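Long-range contact in protein p13 MTCP-1 (Homo sapiens, PDB 1A1X), which binds the PH domain of the kinases AKT1 and AKT2 and enhances their phosphorylation and activation: residues A3-W15 with I88-L100. Sequence-based numbering, arbitrary orientation.
Sequences AGEDVGAPPDHLW and IQHHLMVRGVQEL
Val7 CG1 sits over one face of the His91 imidazole, 3.7 Å from the ring centroid and almost on its normal, a CH-pi contact; at the rim, near the ring plane, come the backbone carbon of Ala9 and the amide of Gln98. The ring belongs to the beta-hairpin 88-100, whose strands are joined by a type I' turn from Val94 to Val97 in the closed antiparallel barrel of the TCL1 family; across this hairpin the N-terminal arm runs before entering strand 13-16. Histidine suits the place because it offers both a flat aromatic face that a methyl can lie on and an N-H in the ring plane: His91 NE2 donates to Gln98 OE1 at 2.6 Å, a nearly straight bond (163°) that fixes the ring's rotation. With CG anti to the backbone N (chi1 179°), the imidazole reaches out to the arm, where Pro10 CB lies 3.9 Å from His91 CE1. Cut back to alanine, this position would probably leave Gln98 OE1 without the NE2 donor and open a gap beside Val7 and Pro10. The branched Val7 serves two neighbours at once, its CG2 lying 3.5 Å from Gln98 CG and pressing tightly on Met93 CE, whose flexible thioether chain curls back to it. Farther along, the rigid ring of Pro11 touches Leu100 through CD, 4.0 Å from Leu100 CD1, and Leu14 CD1 approaches the same methyl at 4.4 Å, all three residues packing on Trp30 of the barrel. At the arm's other end Glu5 bends at chi2, bringing its carboxylate beside Leu92 CB; OE2 forms salt bridges with Lys103 and Arg42 of the second subunit, which probably favour the ionised form. Its other oxygen, Glu5 OE1, takes the backbone N-H of Met93 (N to OE1 3.3 Å) from above the carboxylate plane, 47° out of it.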
ATOM      1  N   ALA A   3       5.027   7.729   5.141  1.00 32.66           N
ATOM      2  CA  ALA A   3       5.449   8.789   4.174  1.00 36.84           C
ATOM      3  C   ALA A   3       4.223   9.617   3.810  1.00 35.55           C
ATOM      4  O   ALA A   3       3.445   9.242   2.931  1.00 34.17           O
ATOM      5  CB  ALA A   3       6.062   8.157   2.914  1.00 38.15           C
ATOM      6  N   GLY A   4       4.063  10.750   4.488  1.00 34.63           N
ATOM      7  CA  GLY A   4       2.914  11.602   4.256  1.00 32.01           C
ATOM      8  C   GLY A   4       1.823  11.210   5.226  1.00 33.93           C
ATOM      9  O   GLY A   4       0.696  11.670   5.106  1.00 34.34           O
ATOM     10  N   GLU A   5       2.175  10.353   6.187  1.00 34.69           N
ATOM     11  CA  GLU A   5       1.249   9.860   7.211  1.00 33.67           C
ATOM     12  C   GLU A   5       1.607  10.375   8.595  1.00 36.27           C
ATOM     13  O   GLU A   5       2.710  10.871   8.824  1.00 36.32           O
ATOM     14  CB  GLU A   5       1.283   8.327   7.288  1.00 30.77           C
ATOM     15  CG  GLU A   5       0.712   7.575   6.098  1.00 26.98           C
ATOM     16  CD  GLU A   5      -0.799   7.652   6.003  1.00 21.88           C
ATOM     17  OE1 GLU A   5      -1.483   7.269   6.969  1.00 17.97           O
ATOM     18  OE2 GLU A   5      -1.303   8.072   4.946  1.00 23.83           O
ATOM     19  N   ASP A   6       0.660  10.205   9.514  1.00 39.47           N
ATOM     20  CA  ASP A   6       0.800  10.578  10.923  1.00 43.46           C
ATOM     21  C   ASP A   6       0.440   9.317  11.724  1.00 43.77           C
ATOM     22  O   ASP A   6      -0.190   9.393  12.778  1.00 47.03           O
ATOM     23  CB  ASP A   6      -0.170  11.719  11.289  1.00 47.84           C
ATOM     24  CG  ASP A   6       0.295  13.084  10.788  1.00 51.43           C
ATOM     25  OD1 ASP A   6       1.198  13.677  11.423  1.00 51.13           O
ATOM     26  OD2 ASP A   6      -0.264  13.578   9.778  1.00 54.02           O
ATOM     27  N   VAL A   7       0.834   8.157  11.197  1.00 43.28           N
ATOM     28  CA  VAL A   7       0.550   6.855  11.814  1.00 38.90           C
ATOM     29  C   VAL A   7       1.512   6.513  12.951  1.00 39.82           C
ATOM     30  O   VAL A   7       1.194   5.700  13.821  1.00 42.59           O
ATOM     31  CB  VAL A   7       0.562   5.715  10.751  1.00 34.86           C
ATOM     32  CG1 VAL A   7       1.964   5.498  10.219  1.00 29.95           C
ATOM     33  CG2 VAL A   7      -0.008   4.431  11.321  1.00 30.38           C
ATOM     34  N   GLY A   8       2.689   7.131  12.937  1.00 36.52           N
ATOM     35  CA  GLY A   8       3.663   6.882  13.983  1.00 33.02           C
ATOM     36  C   GLY A   8       4.542   5.676  13.734  1.00 33.14           C
ATOM     37  O   GLY A   8       4.614   5.167  12.609  1.00 35.75           O
ATOM     38  N   ALA A   9       5.182   5.199  14.801  1.00 28.39           N
ATOM     39  CA  ALA A   9       6.092   4.060  14.716  1.00 23.88           C
ATOM     40  C   ALA A   9       5.421   2.689  14.684  1.00 19.87           C
ATOM     41  O   ALA A   9       4.367   2.476  15.297  1.00 18.30           O
ATOM     42  CB  ALA A   9       7.105   4.113  15.856  1.00 23.25           C
ATOM     43  N   PRO A  10       6.007   1.751  13.922  1.00 18.90           N
ATOM     44  CA  PRO A  10       5.472   0.392  13.813  1.00 18.82           C
ATOM     45  C   PRO A  10       5.811  -0.372  15.086  1.00 16.65           C
ATOM     46  O   PRO A  10       6.667   0.061  15.859  1.00 16.16           O
ATOM     47  CB  PRO A  10       6.224  -0.168  12.599  1.00 16.22           C
ATOM     48  CG  PRO A  10       7.519   0.538  12.649  1.00 17.71           C
ATOM     49  CD  PRO A  10       7.106   1.953  12.960  1.00 18.47           C
ATOM     50  N   PRO A  11       5.109  -1.486  15.353  1.00 17.77           N
ATOM     51  CA  PRO A  11       5.419  -2.241  16.570  1.00 17.80           C
ATOM     52  C   PRO A  11       6.837  -2.818  16.580  1.00 16.54           C
ATOM     53  O   PRO A  11       7.354  -3.256  15.555  1.00 16.67           O
ATOM     54  CB  PRO A  11       4.350  -3.342  16.576  1.00 15.87           C
ATOM     55  CG  PRO A  11       4.022  -3.522  15.149  1.00 13.61           C
ATOM     56  CD  PRO A  11       3.977  -2.098  14.636  1.00 15.18           C
ATOM     57  N   ASP A  12       7.476  -2.749  17.743  1.00 18.08           N
ATOM     58  CA  ASP A  12       8.819  -3.275  17.947  1.00 17.00           C
ATOM     59  C   ASP A  12       8.830  -4.788  17.700  1.00 15.91           C
ATOM     60  O   ASP A  12       9.819  -5.354  17.227  1.00 15.96           O
ATOM     61  CB  ASP A  12       9.270  -2.948  19.370  1.00 23.98           C
ATOM     62  CG  ASP A  12      10.513  -3.686  19.763  1.00 34.63           C
ATOM     63  OD1 ASP A  12      11.576  -3.441  19.144  1.00 42.77           O
ATOM     64  OD2 ASP A  12      10.417  -4.527  20.683  1.00 42.27           O
ATOM     65  N   HIS A  13       7.730  -5.441  18.052  1.00 16.48           N
ATOM     66  CA  HIS A  13       7.601  -6.874  17.829  1.00 17.19           C
ATOM     67  C   HIS A  13       6.163  -7.377  17.786  1.00 16.91           C
ATOM     68  O   HIS A  13       5.227  -6.727  18.283  1.00 15.83           O
ATOM     69  CB  HIS A  13       8.439  -7.678  18.830  1.00 25.37           C
ATOM     70  CG  HIS A  13       8.038  -7.497  20.259  1.00 29.62           C
ATOM     71  ND1 HIS A  13       8.826  -6.823  21.169  1.00 33.44           N
ATOM     72  CD2 HIS A  13       6.970  -7.959  20.953  1.00 32.29           C
ATOM     73  CE1 HIS A  13       8.263  -6.885  22.364  1.00 34.91           C
ATOM     74  NE2 HIS A  13       7.136  -7.570  22.261  1.00 32.19           N
ATOM     75  N   LEU A  14       5.995  -8.518  17.124  1.00 13.14           N
ATOM     76  CA  LEU A  14       4.699  -9.162  16.985  1.00 13.46           C
ATOM     77  C   LEU A  14       4.879 -10.645  17.281  1.00 16.02           C
ATOM     78  O   LEU A  14       5.676 -11.324  16.630  1.00 16.65           O
ATOM     79  CB  LEU A  14       4.167  -8.961  15.569  1.00 15.55           C
ATOM     80  CG  LEU A  14       3.795  -7.511  15.245  1.00 18.25           C
ATOM     81  CD1 LEU A  14       3.774  -7.263  13.747  1.00 20.49           C
ATOM     82  CD2 LEU A  14       2.458  -7.204  15.871  1.00 15.43           C
ATOM     83  N   TRP A  15       4.190 -11.121  18.313  1.00 17.72           N
ATOM     84  CA  TRP A  15       4.268 -12.518  18.708  1.00 14.75           C
ATOM     85  C   TRP A  15       2.940 -13.175  18.373  1.00 12.21           C
ATOM     86  O   TRP A  15       1.889 -12.680  18.762  1.00 13.12           O
ATOM     87  CB  TRP A  15       4.517 -12.659  20.217  1.00 21.09           C
ATOM     88  CG  TRP A  15       5.873 -12.233  20.730  1.00 31.43           C
ATOM     89  CD1 TRP A  15       6.155 -11.111  21.452  1.00 38.00           C
ATOM     90  CD2 TRP A  15       7.097 -12.975  20.656  1.00 38.37           C
ATOM     91  NE1 TRP A  15       7.473 -11.113  21.844  1.00 40.79           N
ATOM     92  CE2 TRP A  15       8.073 -12.246  21.368  1.00 40.40           C
ATOM     93  CE3 TRP A  15       7.463 -14.192  20.061  1.00 45.21           C
ATOM     94  CZ2 TRP A  15       9.395 -12.693  21.505  1.00 48.64           C
ATOM     95  CZ3 TRP A  15       8.786 -14.640  20.198  1.00 48.47           C
ATOM     96  CH2 TRP A  15       9.729 -13.891  20.915  1.00 50.70           C
ATOM     97  N   ILE A  88       9.001  -3.486   5.032  1.00 11.31           N
ATOM     98  CA  ILE A  88       7.754  -2.774   5.301  1.00 12.62           C
ATOM     99  C   ILE A  88       7.534  -1.932   4.044  1.00 11.88           C
ATOM    100  O   ILE A  88       8.279  -0.988   3.794  1.00 14.98           O
ATOM    101  CB  ILE A  88       7.855  -1.837   6.528  1.00 15.22           C
ATOM    102  CG1 ILE A  88       8.039  -2.644   7.818  1.00 17.20           C
ATOM    103  CG2 ILE A  88       6.592  -0.981   6.648  1.00 12.57           C
ATOM    104  CD1 ILE A  88       8.363  -1.777   9.040  1.00 13.83           C
ATOM    105  N   GLN A  89       6.577  -2.328   3.208  1.00 15.00           N
ATOM    106  CA  GLN A  89       6.296  -1.587   1.976  1.00 16.39           C
ATOM    107  C   GLN A  89       5.437  -0.363   2.243  1.00 16.88           C
ATOM    108  O   GLN A  89       5.531   0.645   1.537  1.00 19.34           O
ATOM    109  CB  GLN A  89       5.691  -2.498   0.922  1.00 12.14           C
ATOM    110  CG  GLN A  89       6.604  -3.657   0.605  1.00 13.54           C
ATOM    111  CD  GLN A  89       6.262  -4.296  -0.709  1.00  9.67           C
ATOM    112  OE1 GLN A  89       5.317  -5.065  -0.805  1.00 12.98           O
ATOM    113  NE2 GLN A  89       7.028  -3.971  -1.738  1.00 13.21           N
ATOM    114  N   HIS A  90       4.560  -0.474   3.236  1.00 15.39           N
ATOM    115  CA  HIS A  90       3.765   0.670   3.666  1.00 12.39           C
ATOM    116  C   HIS A  90       3.190   0.485   5.067  1.00 11.51           C
ATOM    117  O   HIS A  90       2.997  -0.640   5.537  1.00  9.32           O
ATOM    118  CB  HIS A  90       2.742   1.149   2.611  1.00 11.57           C
ATOM    119  CG  HIS A  90       1.454   0.388   2.581  1.00 11.82           C
ATOM    120  ND1 HIS A  90       0.779   0.004   3.719  1.00 15.98           N
ATOM    121  CD2 HIS A  90       0.681   0.004   1.541  1.00  5.68           C
ATOM    122  CE1 HIS A  90      -0.353  -0.583   3.381  1.00  5.12           C
ATOM    123  NE2 HIS A  90      -0.435  -0.598   2.064  1.00  9.37           N
ATOM    124  N   HIS A  91       3.043   1.606   5.760  1.00 12.42           N
ATOM    125  CA  HIS A  91       2.514   1.651   7.114  1.00 13.33           C
ATOM    126  C   HIS A  91       1.598   2.859   7.132  1.00 14.22           C
ATOM    127  O   HIS A  91       2.047   3.999   7.224  1.00 14.55           O
ATOM    128  CB  HIS A  91       3.657   1.835   8.117  1.00 14.49           C
ATOM    129  CG  HIS A  91       3.211   1.916   9.547  1.00 11.65           C
ATOM    130  ND1 HIS A  91       3.996   2.467  10.536  1.00 10.13           N
ATOM    131  CD2 HIS A  91       2.081   1.490  10.157  1.00 12.17           C
ATOM    132  CE1 HIS A  91       3.369   2.374  11.695  1.00 11.37           C
ATOM    133  NE2 HIS A  91       2.205   1.785  11.493  1.00 11.03           N
ATOM    134  N   LEU A  92       0.304   2.597   7.029  1.00 14.20           N
ATOM    135  CA  LEU A  92      -0.668   3.666   6.993  1.00 16.13           C
ATOM    136  C   LEU A  92      -1.978   3.345   7.677  1.00 15.61           C
ATOM    137  O   LEU A  92      -2.186   2.239   8.182  1.00 13.18           O
ATOM    138  CB  LEU A  92      -0.914   4.109   5.539  1.00 21.91           C
ATOM    139  CG  LEU A  92      -0.703   3.104   4.402  1.00 19.48           C
ATOM    140  CD1 LEU A  92      -1.880   2.195   4.286  1.00 21.10           C
ATOM    141  CD2 LEU A  92      -0.485   3.826   3.100  1.00 24.03           C
ATOM    142  N   MET A  93      -2.813   4.370   7.764  1.00 15.85           N
ATOM    143  CA  MET A  93      -4.131   4.285   8.360  1.00 20.41           C
ATOM    144  C   MET A  93      -5.085   4.097   7.188  1.00 22.02           C
ATOM    145  O   MET A  93      -5.108   4.921   6.264  1.00 19.65           O
ATOM    146  CB  MET A  93      -4.442   5.602   9.067  1.00 26.24           C
ATOM    147  CG  MET A  93      -5.486   5.500  10.165  1.00 34.92           C
ATOM    148  SD  MET A  93      -4.885   4.510  11.554  1.00 41.75           S
ATOM    149  CE  MET A  93      -3.231   5.101  11.711  1.00 34.79           C
ATOM    150  N   VAL A  94      -5.806   2.980   7.179  1.00 22.33           N
ATOM    151  CA  VAL A  94      -6.758   2.698   6.110  1.00 24.39           C
ATOM    152  C   VAL A  94      -8.135   2.487   6.719  1.00 26.64           C
ATOM    153  O   VAL A  94      -8.346   1.554   7.485  1.00 26.50           O
ATOM    154  CB  VAL A  94      -6.375   1.450   5.310  1.00 25.47           C
ATOM    155  CG1 VAL A  94      -7.404   1.188   4.233  1.00 26.45           C
ATOM    156  CG2 VAL A  94      -5.030   1.629   4.684  1.00 25.45           C
ATOM    157  N   ARG A  95      -9.067   3.365   6.372  1.00 28.59           N
ATOM    158  CA  ARG A  95     -10.424   3.299   6.897  1.00 30.86           C
ATOM    159  C   ARG A  95     -10.427   3.303   8.429  1.00 28.49           C
ATOM    160  O   ARG A  95     -11.266   2.666   9.065  1.00 31.14           O
ATOM    161  CB  ARG A  95     -11.170   2.084   6.327  1.00 35.29           C
ATOM    162  CG  ARG A  95     -11.747   2.299   4.918  1.00 43.27           C
ATOM    163  CD  ARG A  95     -10.675   2.596   3.868  1.00 50.53           C
ATOM    164  NE  ARG A  95     -11.239   2.897   2.549  1.00 54.79           N
ATOM    165  CZ  ARG A  95     -10.854   2.317   1.411  1.00 56.28           C
ATOM    166  NH1 ARG A  95      -9.896   1.394   1.413  1.00 52.45           N
ATOM    167  NH2 ARG A  95     -11.436   2.653   0.265  1.00 59.62           N
ATOM    168  N   GLY A  96      -9.465   4.019   9.008  1.00 26.49           N
ATOM    169  CA  GLY A  96      -9.364   4.129  10.456  1.00 24.62           C
ATOM    170  C   GLY A  96      -8.571   3.054  11.174  1.00 24.27           C
ATOM    171  O   GLY A  96      -8.408   3.123  12.395  1.00 26.98           O
ATOM    172  N   VAL A  97      -8.058   2.081  10.424  1.00 20.29           N
ATOM    173  CA  VAL A  97      -7.276   0.982  10.990  1.00 18.13           C
ATOM    174  C   VAL A  97      -5.822   1.060  10.552  1.00 16.61           C
ATOM    175  O   VAL A  97      -5.532   1.267   9.369  1.00 18.26           O
ATOM    176  CB  VAL A  97      -7.855  -0.380  10.548  1.00 21.27           C
ATOM    177  CG1 VAL A  97      -7.012  -1.528  11.071  1.00 21.18           C
ATOM    178  CG2 VAL A  97      -9.274  -0.519  11.043  1.00 24.93           C
ATOM    179  N   GLN A  98      -4.911   0.889  11.506  1.00 11.13           N
ATOM    180  CA  GLN A  98      -3.478   0.914  11.222  1.00  9.24           C
ATOM    181  C   GLN A  98      -3.122  -0.352  10.432  1.00 11.25           C
ATOM    182  O   GLN A  98      -3.511  -1.467  10.809  1.00  9.57           O
ATOM    183  CB  GLN A  98      -2.675   0.979  12.520  1.00 11.50           C
ATOM    184  CG  GLN A  98      -1.210   1.292  12.322  1.00 20.05           C
ATOM    185  CD  GLN A  98      -0.471   1.461  13.634  1.00 21.93           C
ATOM    186  OE1 GLN A  98       0.759   1.411  13.677  1.00 24.81           O
ATOM    187  NE2 GLN A  98      -1.220   1.664  14.715  1.00 24.35           N
ATOM    188  N   GLU A  99      -2.373  -0.174   9.348  1.00 12.43           N
ATOM    189  CA  GLU A  99      -2.015  -1.297   8.497  1.00 11.35           C
ATOM    190  C   GLU A  99      -0.548  -1.370   8.080  1.00 10.20           C
ATOM    191  O   GLU A  99       0.048  -0.372   7.685  1.00  9.87           O
ATOM    192  CB  GLU A  99      -2.898  -1.285   7.242  1.00  9.36           C
ATOM    193  CG  GLU A  99      -2.485  -2.303   6.198  1.00 14.16           C
ATOM    194  CD  GLU A  99      -3.326  -2.230   4.949  1.00 13.26           C
ATOM    195  OE1 GLU A  99      -4.496  -2.654   4.987  1.00 18.35           O
ATOM    196  OE2 GLU A  99      -2.815  -1.771   3.920  1.00 13.98           O
ATOM    197  N   LEU A 100       0.022  -2.569   8.176  1.00 10.42           N
ATOM    198  CA  LEU A 100       1.400  -2.806   7.758  1.00  8.12           C
ATOM    199  C   LEU A 100       1.320  -3.700   6.546  1.00  7.89           C
ATOM    200  O   LEU A 100       0.482  -4.599   6.504  1.00  8.59           O
ATOM    201  CB  LEU A 100       2.194  -3.547   8.834  1.00 10.38           C
ATOM    202  CG  LEU A 100       2.706  -2.806  10.068  1.00  8.57           C
ATOM    203  CD1 LEU A 100       3.247  -3.817  11.065  1.00 12.70           C
ATOM    204  CD2 LEU A 100       3.780  -1.813   9.670  1.00 11.56           C
TER